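Ribonucleoside-diphosphate reductase subunit beta (Streptococcus sanguinis, PDB 4N83) serves as the metal-carrying small subunit of a class Ib ribonucleotide reductase, which probably supplies deoxyribonucleotides for DNA synthesis, and holds two manganese(II) ions here. Local coordinates at residues D15-D18 and K19-W22; E230-E233 and G234-S238; L253-N256 and A257-L261. All coordinates share one frame; numbering follows the deposited sequence.

Contact 1 of 3, residues D15-D18 and K19-W22; sequences DVID and KSTW
T21 reaches back over one turn to I17 near the start of helix 16-27, the familiar arrangement of a helical threonine whose hydroxyl returns to the carbonyl four residues earlier. On T21, CB already lies 3.2 Å from I17 O. From there OG1, set anti to the carbonyl carbon of its own residue (chi1 -48°), turns back along the helix and donates to I17 O at 2.6 Å. The same hydroxyl oxygen borders the methyl CG2 of I17, so T21 and I17 meet as branched side chains as well as through the backbone. Beyond this turn the T21 side chain packs on Y197 of helix 178-206 and V89 of helix 84-111.

I17 O is a shared acceptor, for the amide T21 N and the hydroxyl of S20 also donate to it. One residue on, W22 N bonds to D18 O in the regular helical way. D18 OD2 bonds to T83 OG1, just ahead of helix 84-111, and OD1 to Y197 OH on helix 178-206, which also carries the manganese ligand H194, about 6 Å from the T21 side chain. S20 OG comes to I17 O at 3.1 Å from above the carbonyl plane, 37° out of it.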
loop_
_atom_site.group_PDB
_atom_site.type_symbol
_atom_site.label_atom_id
_atom_site.label_comp_id
_atom_site.label_asym_id
_atom_site.label_seq_id
_atom_site.Cartn_x
_atom_site.Cartn_y
_atom_site.Cartn_z
ATOM N N ASP A 15 -3.598 -15.098 -13.460
ATOM C CA ASP A 15 -5.006 -14.707 -13.539
ATOM C C ASP A 15 -5.132 -13.324 -14.184
ATOM O O ASP A 15 -4.632 -12.332 -13.650
ATOM C CB ASP A 15 -5.626 -14.699 -12.138
ATOM C CG ASP A 15 -7.147 -14.688 -12.161
ATOM O OD1 ASP A 15 -7.747 -14.471 -13.238
ATOM O OD2 ASP A 15 -7.746 -14.901 -11.086
ATOM N N VAL A 16 -5.818 -13.270 -15.325
ATOM C CA VAL A 16 -5.940 -12.038 -16.122
ATOM C C VAL A 16 -6.641 -10.865 -15.421
ATOM O O VAL A 16 -6.476 -9.715 -15.831
ATOM C CB VAL A 16 -6.651 -12.299 -17.472
ATOM C CG1 VAL A 16 -5.781 -13.163 -18.372
ATOM C CG2 VAL A 16 -8.019 -12.943 -17.266
ATOM N N ILE A 17 -7.429 -11.149 -14.384
ATOM C CA ILE A 17 -8.120 -10.095 -13.629
ATOM C C ILE A 17 -7.162 -9.359 -12.680
ATOM O O ILE A 17 -7.454 -8.244 -12.243
ATOM C CB ILE A 17 -9.372 -10.650 -12.900
ATOM C CG1 ILE A 17 -10.452 -10.972 -13.940
ATOM C CG2 ILE A 17 -9.910 -9.657 -11.872
ATOM C CD1 ILE A 17 -11.733 -11.551 -13.382
ATOM N N ASP A 18 -6.014 -9.965 -12.382
ATOM C CA ASP A 18 -4.966 -9.281 -11.622
ATOM C C ASP A 18 -4.476 -8.063 -12.403
ATOM O O ASP A 18 -4.351 -6.968 -11.847
ATOM C CB ASP A 18 -3.784 -10.214 -11.337
ATOM C CG ASP A 18 -4.168 -11.428 -10.504
ATOM O OD1 ASP A 18 -5.130 -11.341 -9.708
ATOM O OD2 ASP A 18 -3.491 -12.470 -10.643
ATOM N N LYS A 19 -4.194 -8.274 -13.690
ATOM C CA LYS A 19 -3.839 -7.193 -14.615
ATOM C C LYS A 19 -4.818 -6.029 -14.519
ATOM O O LYS A 19 -4.428 -4.904 -14.204
ATOM C CB LYS A 19 -3.833 -7.693 -16.066
ATOM C CG LYS A 19 -2.511 -8.249 -16.560
ATOM C CD LYS A 19 -2.596 -8.568 -18.047
ATOM C CE LYS A 19 -1.248 -8.469 -18.744
ATOM N NZ LYS A 19 -1.413 -8.154 -20.190
ATOM N N SER A 20 -6.089 -6.318 -14.787
ATOM C CA SER A 20 -7.114 -5.284 -14.903
ATOM C C SER A 20 -7.419 -4.584 -13.580
ATOM O O SER A 20 -7.659 -3.377 -13.560
ATOM C CB SER A 20 -8.401 -5.870 -15.493
ATOM O OG SER A 20 -8.837 -6.998 -14.759
ATOM N N THR A 21 -7.412 -5.338 -12.483
ATOM C CA THR A 21 -7.709 -4.772 -11.164
ATOM C C THR A 21 -6.595 -3.843 -10.689
ATOM O O THR A 21 -6.861 -2.823 -10.051
ATOM C CB THR A 21 -7.941 -5.864 -10.105
ATOM O OG1 THR A 21 -8.858 -6.841 -10.613
ATOM C CG2 THR A 21 -8.508 -5.252 -8.826
ATOM N N TRP A 22 -5.351 -4.205 -10.991
ATOM C CA TRP A 22 -4.212 -3.332 -10.725
ATOM C C TRP A 22 -4.322 -2.055 -11.558
ATOM O O TRP A 22 -4.209 -0.951 -11.025
ATOM C CB TRP A 22 -2.898 -4.056 -11.032
ATOM C CG TRP A 22 -1.683 -3.185 -10.919
ATOM C CD1 TRP A 22 -1.127 -2.428 -11.906
ATOM C CD2 TRP A 22 -0.869 -2.988 -9.757
ATOM N NE1 TRP A 22 -0.019 -1.769 -11.433
ATOM C CE2 TRP A 22 0.162 -2.095 -10.117
ATOM C CE3 TRP A 22 -0.910 -3.476 -8.445
ATOM C CZ2 TRP A 22 1.142 -1.680 -9.214
ATOM C CZ3 TRP A 22 0.066 -3.061 -7.549
ATOM C CH2 TRP A 22 1.077 -2.175 -7.939
#

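Contact 2 of 3, residues E230-E233 and G234-S238; sequences ENEE and GYTES
T236 and E232 make the main polar contact here, and the hydrogen bonds come first. E232 O accepts twice from T236: the amide N donates at 2.7 Å, and the hydroxyl OG1 donates at 2.6 Å. The two donors arrive from opposite faces of the carbonyl plane, the hydroxyl standing 41° out of it. What brings the hydroxyl there is a first torsion of -55°, which puts OG1 anti to the carbonyl carbon of T236 and on the side of the preceding turn. Around this pair, Y235 N bonds to N231 O and E237 N to E233 O, while G234 N makes weak bonds to both E230 O and N231 O.

Next come the charged groups. E233 and E237 follow each other along one flank of the helix, their OE2 atoms 6.0 Å apart; a mild mutual repulsion is likely, probably eased for E237 by its salt bridge to K250. The buried carboxylate of E232 bonds through OE2 to S163. K133 makes a cation-pi contact with the ring of Y235.

The last kind is packing. E232 and Y235 run side by side in the same direction, with OE2 3.8 Å from ring atom CD2 and the carboxylate and ring planes 61° apart. On the T236 side the wall is helix 246-263, touched at V249.

A threonine hydroxyl returning to the carbonyl four residues back is a common helical arrangement; here it lies on helix 211-240, packed against helices 246-263 and 128-143 in the ferritin-like, all-helical fold.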
loop_
_atom_site.group_PDB
_atom_site.type_symbol
_atom_site.label_atom_id
_atom_site.label_comp_id
_atom_site.label_asym_id
_atom_site.label_seq_id
_atom_site.Cartn_x
_atom_site.Cartn_y
_atom_site.Cartn_z
ATOM N N GLU A 230 -28.948 -6.312 12.050
ATOM C CA GLU A 230 -29.706 -5.996 13.263
ATOM C C GLU A 230 -28.988 -4.940 14.107
ATOM O O GLU A 230 -29.621 -4.019 14.622
ATOM C CB GLU A 230 -29.953 -7.264 14.088
ATOM C CG GLU A 230 -31.051 -7.123 15.132
ATOM C CD GLU A 230 -31.470 -8.452 15.734
ATOM O OE1 GLU A 230 -30.631 -9.374 15.806
ATOM O OE2 GLU A 230 -32.644 -8.574 16.142
ATOM N N ASN A 231 -27.670 -5.079 14.239
ATOM C CA ASN A 231 -26.848 -4.076 14.926
ATOM C C ASN A 231 -26.791 -2.740 14.180
ATOM O O ASN A 231 -26.675 -1.685 14.806
ATOM C CB ASN A 231 -25.424 -4.599 15.163
ATOM C CG ASN A 231 -25.287 -5.341 16.482
ATOM O OD1 ASN A 231 -25.445 -4.753 17.552
ATOM N ND2 ASN A 231 -24.983 -6.634 16.411
ATOM N N GLU A 232 -26.871 -2.790 12.850
ATOM C CA GLU A 232 -26.861 -1.576 12.029
ATOM C C GLU A 232 -28.170 -0.804 12.180
ATOM O O GLU A 232 -28.177 0.426 12.137
ATOM C CB GLU A 232 -26.615 -1.908 10.553
ATOM C CG GLU A 232 -26.037 -0.757 9.740
ATOM C CD GLU A 232 -24.596 -0.431 10.103
ATOM O OE1 GLU A 232 -23.847 -1.351 10.501
ATOM O OE2 GLU A 232 -24.207 0.750 9.984
ATOM N N GLU A 233 -29.273 -1.531 12.352
ATOM C CA GLU A 233 -30.572 -0.915 12.631
ATOM C C GLU A 233 -30.577 -0.186 13.982
ATOM O O GLU A 233 -31.340 0.763 14.175
ATOM C CB GLU A 233 -31.692 -1.962 12.580
ATOM C CG GLU A 233 -32.061 -2.399 11.168
ATOM C CD GLU A 233 -33.044 -3.556 11.138
ATOM O OE1 GLU A 233 -32.784 -4.584 11.799
ATOM O OE2 GLU A 233 -34.075 -3.444 10.442
ATOM N N GLY A 234 -29.730 -0.635 14.907
ATOM C CA GLY A 234 -29.522 0.060 16.177
ATOM C C GLY A 234 -28.709 1.333 16.007
ATOM O O GLY A 234 -29.024 2.361 16.609
ATOM N N TYR A 235 -27.661 1.261 15.189
ATOM C CA TYR A 235 -26.809 2.417 14.892
ATOM C C TYR A 235 -27.533 3.443 14.016
ATOM O O TYR A 235 -27.311 4.648 14.152
ATOM C CB TYR A 235 -25.511 1.958 14.211
ATOM C CG TYR A 235 -24.534 3.074 13.897
ATOM C CD1 TYR A 235 -23.744 3.639 14.895
ATOM C CD2 TYR A 235 -24.394 3.559 12.600
ATOM C CE1 TYR A 235 -22.849 4.657 14.611
ATOM C CE2 TYR A 235 -23.500 4.577 12.305
ATOM C CZ TYR A 235 -22.730 5.122 13.314
ATOM O OH TYR A 235 -21.841 6.133 13.024
ATOM N N THR A 236 -28.389 2.962 13.117
ATOM C CA THR A 236 -29.191 3.836 12.259
ATOM C C THR A 236 -30.177 4.647 13.099
ATOM O O THR A 236 -30.256 5.869 12.965
ATOM C CB THR A 236 -29.968 3.026 11.198
ATOM O OG1 THR A 236 -29.057 2.222 10.440
ATOM C CG2 THR A 236 -30.726 3.948 10.252
ATOM N N GLU A 237 -30.920 3.959 13.964
ATOM C CA GLU A 237 -31.865 4.613 14.874
ATOM C C GLU A 237 -31.159 5.501 15.904
ATOM O O GLU A 237 -31.740 6.472 16.392
ATOM C CB GLU A 237 -32.741 3.570 15.579
ATOM C CG GLU A 237 -33.759 2.909 14.660
ATOM C CD GLU A 237 -34.515 1.771 15.321
ATOM O OE1 GLU A 237 -34.935 1.925 16.487
ATOM O OE2 GLU A 237 -34.704 0.724 14.665
ATOM N N SER A 238 -29.908 5.172 16.223
ATOM C CA SER A 238 -29.094 5.982 17.134
ATOM C C SER A 238 -28.711 7.345 16.544
ATOM O O SER A 238 -28.400 8.275 17.291
ATOM C CB SER A 238 -27.826 5.219 17.537
ATOM O OG SER A 238 -26.987 6.007 18.364
#

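Contact 3 of 3, residues L253-N256 and A257-L261; sequences LRYN and ANKAL
K259 lays an extended chain across Y255, which lies one turn earlier in the helix, and its ammonium finds the phenol. NZ donates weakly to Y255 OH at 3.2 Å, while CE rests 3.6 Å from CZ of the ring, so the lysine meets the tyrosine through its last methylene as well as its ammonium. Y255 has CG anti to its amide nitrogen (chi1 171°), and from there the ring leans along the helix to the lysine. A second neighbour of the same chain is N256, whose OD1 lies 3.7 Å from K259 CD.

Backbone acceptors are taken up in turn. L253 O receives A257 N, and N256 O receives A260 N at 3.2 Å, with a further weak bond from K259 N. Y255 O accepts from N258 N, a donor only three residues on, standing well above the carbonyl plane at 58° out of it. This local mix of three- and four-residue spacings lies within helix 246-263 of the ferritin-like bundle, where A257 and A260 present their small methyls to F159 of helix 148-160. The A260 side chain is about 9 Å from that of the manganese ligand E157.

Polar tips on the other flank are satisfied from outside the turn. R254 forms a salt bridge through NE with D272 and a hydrogen bond through NH1 with Y229. N258 ND2 lies 3.3 Å from R254 O at a poor angle for a bond, while N258 OD1 accepts from the backbone N of F270.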
loop_
_atom_site.group_PDB
_atom_site.type_symbol
_atom_site.label_atom_id
_atom_site.label_comp_id
_atom_site.label_asym_id
_atom_site.label_seq_id
_atom_site.Cartn_x
_atom_site.Cartn_y
_atom_site.Cartn_z
ATOM N N LEU A 253 -29.797 0.292 3.222
ATOM C CA LEU A 253 -28.991 -0.816 3.753
ATOM C C LEU A 253 -29.385 -2.167 3.156
ATOM O O LEU A 253 -28.520 -2.985 2.841
ATOM C CB LEU A 253 -29.092 -0.877 5.283
ATOM C CG LEU A 253 -28.186 0.087 6.053
ATOM C CD1 LEU A 253 -28.620 0.189 7.508
ATOM C CD2 LEU A 253 -26.730 -0.349 5.949
ATOM N N ARG A 254 -30.687 -2.400 3.016
ATOM C CA ARG A 254 -31.193 -3.622 2.389
ATOM C C ARG A 254 -30.813 -3.694 0.908
ATOM O O ARG A 254 -30.572 -4.778 0.374
ATOM C CB ARG A 254 -32.714 -3.720 2.542
ATOM C CG ARG A 254 -33.178 -4.046 3.954
ATOM C CD ARG A 254 -34.693 -4.184 4.028
ATOM N NE ARG A 254 -35.368 -2.886 3.993
ATOM C CZ ARG A 254 -35.704 -2.159 5.061
ATOM N NH1 ARG A 254 -35.440 -2.578 6.295
ATOM N NH2 ARG A 254 -36.316 -0.991 4.890
ATOM N N TYR A 255 -30.761 -2.531 0.259
ATOM C CA TYR A 255 -30.421 -2.437 -1.161
ATOM C C TYR A 255 -28.965 -2.826 -1.426
ATOM O O TYR A 255 -28.691 -3.675 -2.274
ATOM C CB TYR A 255 -30.699 -1.017 -1.675
ATOM C CG TYR A 255 -30.183 -0.738 -3.071
ATOM C CD1 TYR A 255 -30.601 -1.506 -4.156
ATOM C CD2 TYR A 255 -29.286 0.300 -3.309
ATOM C CE1 TYR A 255 -30.134 -1.253 -5.435
ATOM C CE2 TYR A 255 -28.813 0.561 -4.585
ATOM C CZ TYR A 255 -29.241 -0.217 -5.644
ATOM O OH TYR A 255 -28.773 0.039 -6.911
ATOM N N ASN A 256 -28.042 -2.206 -0.695
ATOM C CA ASN A 256 -26.609 -2.470 -0.865
ATOM C C ASN A 256 -26.150 -3.821 -0.310
ATOM O O ASN A 256 -25.067 -4.295 -0.656
ATOM C CB ASN A 256 -25.780 -1.344 -0.241
ATOM C CG ASN A 256 -25.807 -0.075 -1.069
ATOM O OD1 ASN A 256 -25.527 -0.100 -2.268
ATOM N ND2 ASN A 256 -26.135 1.044 -0.436
ATOM N N ALA A 257 -26.964 -4.431 0.551
ATOM C CA ALA A 257 -26.697 -5.784 1.046
ATOM C C ALA A 257 -26.704 -6.793 -0.101
ATOM O O ALA A 257 -25.955 -7.772 -0.084
ATOM C CB ALA A 257 -27.724 -6.176 2.098
ATOM N N ASN A 258 -27.551 -6.539 -1.095
ATOM C CA ASN A 258 -27.657 -7.392 -2.277
ATOM C C ASN A 258 -26.429 -7.294 -3.181
ATOM O O ASN A 258 -26.043 -8.275 -3.818
ATOM C CB ASN A 258 -28.916 -7.034 -3.070
ATOM C CG ASN A 258 -30.186 -7.163 -2.242
ATOM O OD1 ASN A 258 -30.293 -8.038 -1.382
ATOM N ND2 ASN A 258 -31.154 -6.287 -2.498
ATOM N N LYS A 259 -25.825 -6.108 -3.239
ATOM C CA LYS A 259 -24.601 -5.898 -4.015
ATOM C C LYS A 259 -23.413 -6.620 -3.383
ATOM O O LYS A 259 -22.561 -7.158 -4.092
ATOM C CB LYS A 259 -24.300 -4.403 -4.158
ATOM C CG LYS A 259 -25.309 -3.662 -5.019
ATOM C CD LYS A 259 -24.926 -2.204 -5.214
ATOM C CE LYS A 259 -25.877 -1.515 -6.180
ATOM N NZ LYS A 259 -25.638 -0.048 -6.260
ATOM N N ALA A 260 -23.362 -6.627 -2.051
ATOM C CA ALA A 260 -22.359 -7.398 -1.314
ATOM C C ALA A 260 -22.537 -8.893 -1.577
ATOM O O ALA A 260 -21.559 -9.629 -1.718
ATOM C CB ALA A 260 -22.457 -7.107 0.176
ATOM N N LEU A 261 -23.794 -9.330 -1.636
ATOM C CA LEU A 261 -24.130 -10.702 -2.017
ATOM C C LEU A 261 -23.738 -10.982 -3.468
ATOM O O LEU A 261 -23.169 -12.032 -3.771
ATOM C CB LEU A 261 -25.631 -10.964 -1.830
ATOM C CG LEU A 261 -26.113 -11.182 -0.392
ATOM C CD1 LEU A 261 -27.579 -10.800 -0.235
ATOM C CD2 LEU A 261 -25.885 -12.626 0.032
#

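In the fold
Each contact lies along one helix, contact 1 at the very start of its helix, and spans about one turn, so none closes a long loop, and they follow in series without nesting or crossing. Contact 1 comes first, on helix 16-27, which lies against helices 178-206 and 84-111. Some two hundred residues later come contact 2, on helix 211-240, and contact 3, on the next helix, 246-263. Those two touch: L253 CD1 packs 3.5 Å from E232 CG, joining the consecutive helices. Contacts 1 and 2 lie on opposite sides of the chain's centre, their own centres 37 Å apart, while contact 3 is the most central of the three.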